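Local coordinates for protein carbohydrate oxidase (Microdochium nivale, PDB 3RJA) that oxidises the C1 hydroxyl of mono-, oligo- and polysaccharides to the corresponding lactones, using FAD and reducing molecular oxygen to hydrogen peroxide, at residues A[95-108]-A[195-207]. Numbering follows the deposited sequence.
Sequences ISYNDKTGIAHVEP and GIVAVWKLATFPA. With FAD (flavin-adenine dinucleotide), chain B.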
loop_
_atom_site.group_PDB
_atom_site.type_symbol
_atom_site.label_atom_id
_atom_site.label_comp_id
_atom_site.label_asym_id
_atom_site.label_seq_id
_atom_site.Cartn_x
_atom_site.Cartn_y
_atom_site.Cartn_z
ATOM N N ILE A 95 -9.567 15.604 -12.154
ATOM C CA ILE A 95 -9.786 17.044 -12.388
ATOM C C ILE A 95 -9.483 17.428 -13.837
ATOM O O ILE A 95 -10.210 18.208 -14.435
ATOM C CB ILE A 95 -8.894 17.914 -11.465
ATOM C CG1 ILE A 95 -9.154 17.582 -9.982
ATOM C CG2 ILE A 95 -9.139 19.415 -11.709
ATOM C CD1 ILE A 95 -7.982 18.025 -9.041
ATOM N N SER A 96 -8.404 16.886 -14.393
ATOM C CA SER A 96 -7.988 17.253 -15.741
ATOM C C SER A 96 -7.128 16.129 -16.278
ATOM O O SER A 96 -6.565 15.339 -15.508
ATOM C CB SER A 96 -7.198 18.571 -15.731
ATOM O OG SER A 96 -5.965 18.416 -15.001
ATOM N N TYR A 97 -7.054 16.044 -17.600
ATOM C CA TYR A 97 -6.186 15.111 -18.261
ATOM C C TYR A 97 -5.611 15.838 -19.463
ATOM O O TYR A 97 -6.346 16.453 -20.231
ATOM C CB TYR A 97 -6.930 13.838 -18.692
ATOM C CG TYR A 97 -6.064 12.959 -19.562
ATOM C CD1 TYR A 97 -5.054 12.196 -19.003
ATOM C CD2 TYR A 97 -6.225 12.930 -20.969
ATOM C CE1 TYR A 97 -4.201 11.408 -19.802
ATOM C CE2 TYR A 97 -5.392 12.153 -21.775
ATOM C CZ TYR A 97 -4.375 11.393 -21.181
ATOM O OH TYR A 97 -3.535 10.621 -21.945
ATOM N N ASN A 98 -4.295 15.793 -19.608
ATOM C CA ASN A 98 -3.637 16.415 -20.731
ATOM C C ASN A 98 -3.259 15.371 -21.767
ATOM O O ASN A 98 -2.373 14.546 -21.532
ATOM C CB ASN A 98 -2.386 17.155 -20.266
ATOM C CG ASN A 98 -1.761 18.013 -21.376
ATOM O OD1 ASN A 98 -1.694 17.608 -22.537
ATOM N ND2 ASN A 98 -1.276 19.184 -21.005
ATOM N N ASP A 99 -3.897 15.415 -22.928
ATOM C CA ASP A 99 -3.633 14.361 -23.922
ATOM C C ASP A 99 -2.323 14.514 -24.690
ATOM O O ASP A 99 -1.964 13.637 -25.456
ATOM C CB ASP A 99 -4.830 14.122 -24.870
ATOM C CG ASP A 99 -5.189 15.342 -25.684
ATOM O OD1 ASP A 99 -4.385 16.310 -25.756
ATOM O OD2 ASP A 99 -6.299 15.333 -26.256
ATOM N N LYS A 100 -1.610 15.614 -24.479
ATOM C CA LYS A 100 -0.285 15.750 -25.055
ATOM C C LYS A 100 0.728 15.027 -24.175
ATOM O O LYS A 100 1.696 14.464 -24.678
ATOM C CB LYS A 100 0.112 17.217 -25.195
ATOM C CG LYS A 100 -0.550 17.952 -26.332
ATOM C CD LYS A 100 -0.372 19.448 -26.109
ATOM C CE LYS A 100 -1.281 20.292 -26.981
ATOM N NZ LYS A 100 -1.492 21.625 -26.333
ATOM N N THR A 101 0.512 15.041 -22.864
ATOM C CA THR A 101 1.529 14.509 -21.936
ATOM C C THR A 101 1.114 13.207 -21.263
ATOM O O THR A 101 1.965 12.483 -20.730
ATOM C CB THR A 101 1.829 15.511 -20.856
ATOM O OG1 THR A 101 0.649 15.752 -20.085
ATOM C CG2 THR A 101 2.280 16.838 -21.476
ATOM N N GLY A 102 -0.186 12.921 -21.266
ATOM C CA GLY A 102 -0.718 11.741 -20.565
ATOM C C GLY A 102 -0.827 11.978 -19.059
ATOM O O GLY A 102 -1.062 11.031 -18.277
ATOM N N ILE A 103 -0.637 13.228 -18.634
ATOM C CA ILE A 103 -0.693 13.535 -17.207
ATOM C C ILE A 103 -2.114 13.869 -16.748
ATOM O O ILE A 103 -2.829 14.646 -17.405
ATOM C CB ILE A 103 0.314 14.654 -16.824
ATOM C CG1 ILE A 103 1.754 14.169 -17.094
ATOM C CG2 ILE A 103 0.162 15.049 -15.376
ATOM C CD1 ILE A 103 2.830 15.277 -16.975
ATOM N N ALA A 104 -2.505 13.283 -15.614
ATOM C CA ALA A 104 -3.825 13.497 -15.002
ATOM C C ALA A 104 -3.655 14.192 -13.676
ATOM O O ALA A 104 -2.707 13.887 -12.933
ATOM C CB ALA A 104 -4.509 12.148 -14.746
ATOM N N HIS A 105 -4.575 15.097 -13.360
ATOM C CA HIS A 105 -4.603 15.709 -12.039
ATOM C C HIS A 105 -5.780 15.063 -11.324
ATOM O O HIS A 105 -6.867 14.957 -11.911
ATOM C CB HIS A 105 -4.753 17.230 -12.125
ATOM C CG HIS A 105 -3.546 17.920 -12.681
ATOM N ND1 HIS A 105 -3.231 19.231 -12.387
ATOM C CD2 HIS A 105 -2.538 17.460 -13.465
ATOM C CE1 HIS A 105 -2.111 19.559 -13.001
ATOM N NE2 HIS A 105 -1.663 18.502 -13.650
ATOM N N VAL A 106 -5.542 14.601 -10.085
ATOM C CA VAL A 106 -6.516 13.798 -9.331
ATOM C C VAL A 106 -6.715 14.261 -7.883
ATOM O O VAL A 106 -5.752 14.561 -7.155
ATOM C CB VAL A 106 -6.149 12.265 -9.361
ATOM C CG1 VAL A 106 -7.312 11.397 -8.808
ATOM C CG2 VAL A 106 -5.793 11.851 -10.808
ATOM N N GLU A 107 -7.973 14.314 -7.477
ATOM C CA GLU A 107 -8.356 14.648 -6.099
ATOM C C GLU A 107 -7.942 13.522 -5.144
ATOM O O GLU A 107 -7.809 12.382 -5.581
ATOM C CB GLU A 107 -9.864 14.927 -6.043
ATOM C CG GLU A 107 -10.179 16.337 -6.551
ATOM C CD GLU A 107 -11.658 16.719 -6.446
ATOM O OE1 GLU A 107 -12.555 15.862 -6.597
ATOM O OE2 GLU A 107 -11.914 17.901 -6.226
ATOM N N PRO A 108 -7.729 13.841 -3.849
ATOM C CA PRO A 108 -7.021 12.928 -2.948
ATOM C C PRO A 108 -7.902 11.865 -2.281
ATOM O O PRO A 108 -7.399 11.065 -1.468
ATOM C CB PRO A 108 -6.463 13.872 -1.866
ATOM C CG PRO A 108 -7.428 15.017 -1.807
ATOM C CD PRO A 108 -8.000 15.156 -3.216
ATOM N N GLY A 195 2.398 16.853 4.937
ATOM C CA GLY A 195 1.253 17.758 4.751
ATOM C C GLY A 195 0.092 16.939 4.307
ATOM O O GLY A 195 0.123 15.709 4.436
ATOM N N ILE A 196 -0.947 17.585 3.775
ATOM C CA ILE A 196 -2.088 16.829 3.222
ATOM C C ILE A 196 -2.055 17.081 1.706
ATOM O O ILE A 196 -2.204 18.240 1.257
ATOM C CB ILE A 196 -3.412 17.250 3.876
ATOM C CG1 ILE A 196 -3.335 16.987 5.382
ATOM C CG2 ILE A 196 -4.627 16.528 3.206
ATOM C CD1 ILE A 196 -4.504 17.487 6.198
ATOM N N VAL A 197 -1.790 16.036 0.928
ATOM C CA VAL A 197 -1.781 16.191 -0.528
ATOM C C VAL A 197 -3.211 16.482 -0.977
ATOM O O VAL A 197 -4.153 15.749 -0.606
ATOM C CB VAL A 197 -1.230 14.955 -1.277
ATOM C CG1 VAL A 197 -1.327 15.166 -2.834
ATOM C CG2 VAL A 197 0.231 14.670 -0.841
ATOM N N ALA A 198 -3.366 17.564 -1.749
ATOM C CA ALA A 198 -4.682 18.066 -2.198
ATOM C C ALA A 198 -4.929 17.757 -3.680
ATOM O O ALA A 198 -6.084 17.692 -4.116
ATOM C CB ALA A 198 -4.781 19.602 -1.964
ATOM N N VAL A 199 -3.848 17.593 -4.448
ATOM C CA VAL A 199 -3.952 17.147 -5.853
ATOM C C VAL A 199 -2.751 16.252 -6.150
ATOM O O VAL A 199 -1.597 16.618 -5.831
ATOM C CB VAL A 199 -3.937 18.336 -6.871
ATOM C CG1 VAL A 199 -4.090 17.849 -8.325
ATOM C CG2 VAL A 199 -5.023 19.381 -6.546
ATOM N N TRP A 200 -3.007 15.089 -6.749
ATOM C CA TRP A 200 -1.916 14.247 -7.305
ATOM C C TRP A 200 -1.764 14.508 -8.796
ATOM O O TRP A 200 -2.755 14.499 -9.527
ATOM C CB TRP A 200 -2.196 12.756 -7.095
ATOM C CG TRP A 200 -2.242 12.372 -5.651
ATOM C CD1 TRP A 200 -3.342 12.360 -4.821
ATOM C CD2 TRP A 200 -1.120 11.983 -4.847
ATOM N NE1 TRP A 200 -2.954 11.990 -3.544
ATOM C CE2 TRP A 200 -1.603 11.738 -3.541
ATOM C CE3 TRP A 200 0.247 11.807 -5.113
ATOM C CZ2 TRP A 200 -0.749 11.342 -2.481
ATOM C CZ3 TRP A 200 1.084 11.405 -4.079
ATOM C CH2 TRP A 200 0.586 11.174 -2.776
ATOM N N LYS A 201 -0.532 14.699 -9.259
ATOM C CA LYS A 201 -0.302 14.854 -10.712
ATOM C C LYS A 201 0.429 13.629 -11.218
ATOM O O LYS A 201 1.540 13.324 -10.791
ATOM C CB LYS A 201 0.398 16.184 -11.026
ATOM C CG LYS A 201 -0.272 17.371 -10.312
ATOM C CD LYS A 201 0.472 18.655 -10.526
ATOM C CE LYS A 201 -0.091 19.811 -9.681
ATOM N NZ LYS A 201 0.984 20.896 -9.550
ATOM N N LEU A 202 -0.226 12.898 -12.111
ATOM C CA LEU A 202 0.182 11.504 -12.370
ATOM C C LEU A 202 0.412 11.224 -13.837
ATOM O O LEU A 202 -0.492 11.476 -14.647
ATOM C CB LEU A 202 -0.909 10.535 -11.869
ATOM C CG LEU A 202 -1.336 10.624 -10.393
ATOM C CD1 LEU A 202 -2.451 9.577 -10.062
ATOM C CD2 LEU A 202 -0.132 10.443 -9.456
ATOM N N ALA A 203 1.584 10.678 -14.171
ATOM C CA ALA A 203 1.862 10.197 -15.533
ATOM C C ALA A 203 1.060 8.922 -15.742
ATOM O O ALA A 203 0.992 8.091 -14.832
ATOM C CB ALA A 203 3.382 9.885 -15.721
ATOM N N THR A 204 0.478 8.752 -16.929
ATOM C CA THR A 204 -0.278 7.537 -17.242
ATOM C C THR A 204 0.348 6.862 -18.474
ATOM O O THR A 204 1.149 7.497 -19.168
ATOM C CB THR A 204 -1.767 7.838 -17.520
ATOM O OG1 THR A 204 -1.894 8.598 -18.743
ATOM C CG2 THR A 204 -2.378 8.605 -16.360
ATOM N N PHE A 205 -0.010 5.596 -18.721
ATOM C CA PHE A 205 0.321 4.893 -19.979
ATOM C C PHE A 205 -0.966 4.439 -20.709
ATOM O O PHE A 205 -2.029 4.333 -20.072
ATOM C CB PHE A 205 1.291 3.712 -19.760
ATOM C CG PHE A 205 0.866 2.723 -18.676
ATOM C CD1 PHE A 205 0.109 1.580 -18.993
ATOM C CD2 PHE A 205 1.304 2.893 -17.355
ATOM C CE1 PHE A 205 -0.256 0.656 -18.008
ATOM C CE2 PHE A 205 0.968 1.988 -16.360
ATOM C CZ PHE A 205 0.174 0.863 -16.674
ATOM N N PRO A 206 -0.877 4.181 -22.043
ATOM C CA PRO A 206 -2.070 3.690 -22.757
ATOM C C PRO A 206 -2.512 2.375 -22.121
ATOM O O PRO A 206 -1.666 1.520 -21.814
ATOM C CB PRO A 206 -1.576 3.462 -24.208
ATOM C CG PRO A 206 -0.277 4.247 -24.326
ATOM C CD PRO A 206 0.311 4.263 -22.920
ATOM N N ALA A 207 -3.816 2.239 -21.898
ATOM C CA ALA A 207 -4.371 1.049 -21.277
ATOM C C ALA A 207 -4.024 -0.152 -22.149
ATOM O O ALA A 207 -4.337 -0.144 -23.313
ATOM C CB ALA A 207 -5.895 1.196 -21.109
HETATM P PA FAD B . -5.828 5.930 4.793
HETATM O O1A FAD B . -6.921 6.907 4.455
HETATM O O2A FAD B . -6.092 5.075 6.006
HETATM O O5B FAD B . -4.461 6.739 5.020
HETATM C C5B FAD B . -3.228 6.033 5.092
HETATM C C4B FAD B . -2.133 7.006 5.563
HETATM O O4B FAD B . -1.950 8.031 4.586
HETATM C C3B FAD B . -2.484 7.713 6.871
HETATM O O3B FAD B . -1.272 8.049 7.550
HETATM C C2B FAD B . -3.121 9.000 6.357
HETATM O O2B FAD B . -3.150 10.085 7.253
HETATM C C1B FAD B . -2.239 9.282 5.149
HETATM N N9A FAD B . -2.963 10.086 4.170
HETATM C C8A FAD B . -4.244 9.880 3.667
HETATM N N7A FAD B . -4.493 10.884 2.784
HETATM C C5A FAD B . -3.414 11.679 2.707
HETATM C C6A FAD B . -3.155 12.835 1.963
HETATM N N6A FAD B . -4.079 13.334 1.111
HETATM N N1A FAD B . -1.912 13.428 2.100
HETATM C C2A FAD B . -0.970 12.915 2.986
HETATM N N3A FAD B . -1.236 11.798 3.752
HETATM C C4A FAD B . -2.446 11.192 3.590
HETATM N N1 FAD B . -1.046 -2.096 -0.752
HETATM C C2 FAD B . -0.242 -2.311 -1.877
HETATM O O2 FAD B . 0.858 -1.759 -2.004
HETATM N N3 FAD B . -0.759 -3.124 -2.881
HETATM C C4 FAD B . -2.039 -3.643 -2.908
HETATM O O4 FAD B . -2.464 -4.269 -3.906
HETATM C C4X FAD B . -2.840 -3.434 -1.663
HETATM N N5 FAD B . -4.072 -3.908 -1.579
HETATM C C5X FAD B . -4.874 -3.643 -0.493
HETATM C C6 FAD B . -6.223 -4.081 -0.462
HETATM C C7 FAD B . -7.074 -3.705 0.559
HETATM C C7M FAD B . -8.535 -4.200 0.591
HETATM C C8 FAD B . -6.620 -2.766 1.517
HETATM C C8M FAD B . -7.523 -2.303 2.642
HETATM C C9 FAD B . -5.288 -2.382 1.540
HETATM C C9A FAD B . -4.396 -2.788 0.527
HETATM N N10 FAD B . -3.070 -2.298 0.443
HETATM C C10 FAD B . -2.237 -2.677 -0.598
HETATM C "C1'" FAD B . -2.551 -1.405 1.531
HETATM C "C2'" FAD B . -2.685 0.057 1.131
HETATM O "O2'" FAD B . -1.694 0.371 0.160
HETATM C "C3'" FAD B . -2.459 0.944 2.335
HETATM O "O3'" FAD B . -3.311 0.555 3.392
HETATM C "C4'" FAD B . -2.691 2.413 1.946
HETATM O "O4'" FAD B . -1.949 3.232 2.796
HETATM C "C5'" FAD B . -4.177 2.781 1.977
HETATM O "O5'" FAD B . -4.338 4.118 1.589
HETATM P P FAD B . -5.689 4.900 2.039
HETATM O O1P FAD B . -5.717 6.276 1.443
HETATM O O2P FAD B . -6.911 4.057 1.670
HETATM O O3P FAD B . -5.490 4.874 3.626
HETATM O O HOH W 1 2.228 10.393 -18.924
#
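H105 and K201 lie against each other on one face of an antiparallel sheet in the FAD-binding region. They form a non-hydrogen-bonded pair between strands 103-106 and 196-203. The extended K201 chain runs over one face of the imidazole, a CH-pi contact with CG 3.8 Å from the H105 ring centroid and only 8° off the normal. K201 NZ continues to a salt bridge with E174. On the same side, V199 CG1 reaches H105 CB, and I95 CD1 meets V199 CG1 at 4.0 Å. I95 and S96 both face H105 in a classic beta bulge.

The other face is buried. The V106 and L202 side chains cross at about a right angle, with V106 CG2 4.1 Å from L202 CD1. Helix 112-123 and helix 137-142 pack on this side. The W200 ring has V197 CG1 over one face and P108 CA at its edge, and its NE1 bonds to S138. A104 pairs with L202, and V106 with W200, through two backbone hydrogen bonds each.

Beside P108, whose CB lies 3.2 Å from V197 O, V197 meets the edge of the FAD adenine with two backbone hydrogen bonds: V197 N donates to N1A at 2.9 Å, and N6A donates to V197 O at 3.0 Å. At the far end, T204 holds OG1 between its backbone N and carbonyl carbon (chi1 67°). This hydroxyl, also bonded to R125 NE, donates in the carbonyl plane onto a lone pair of G102 O, with OG1 2.6 Å from that oxygen.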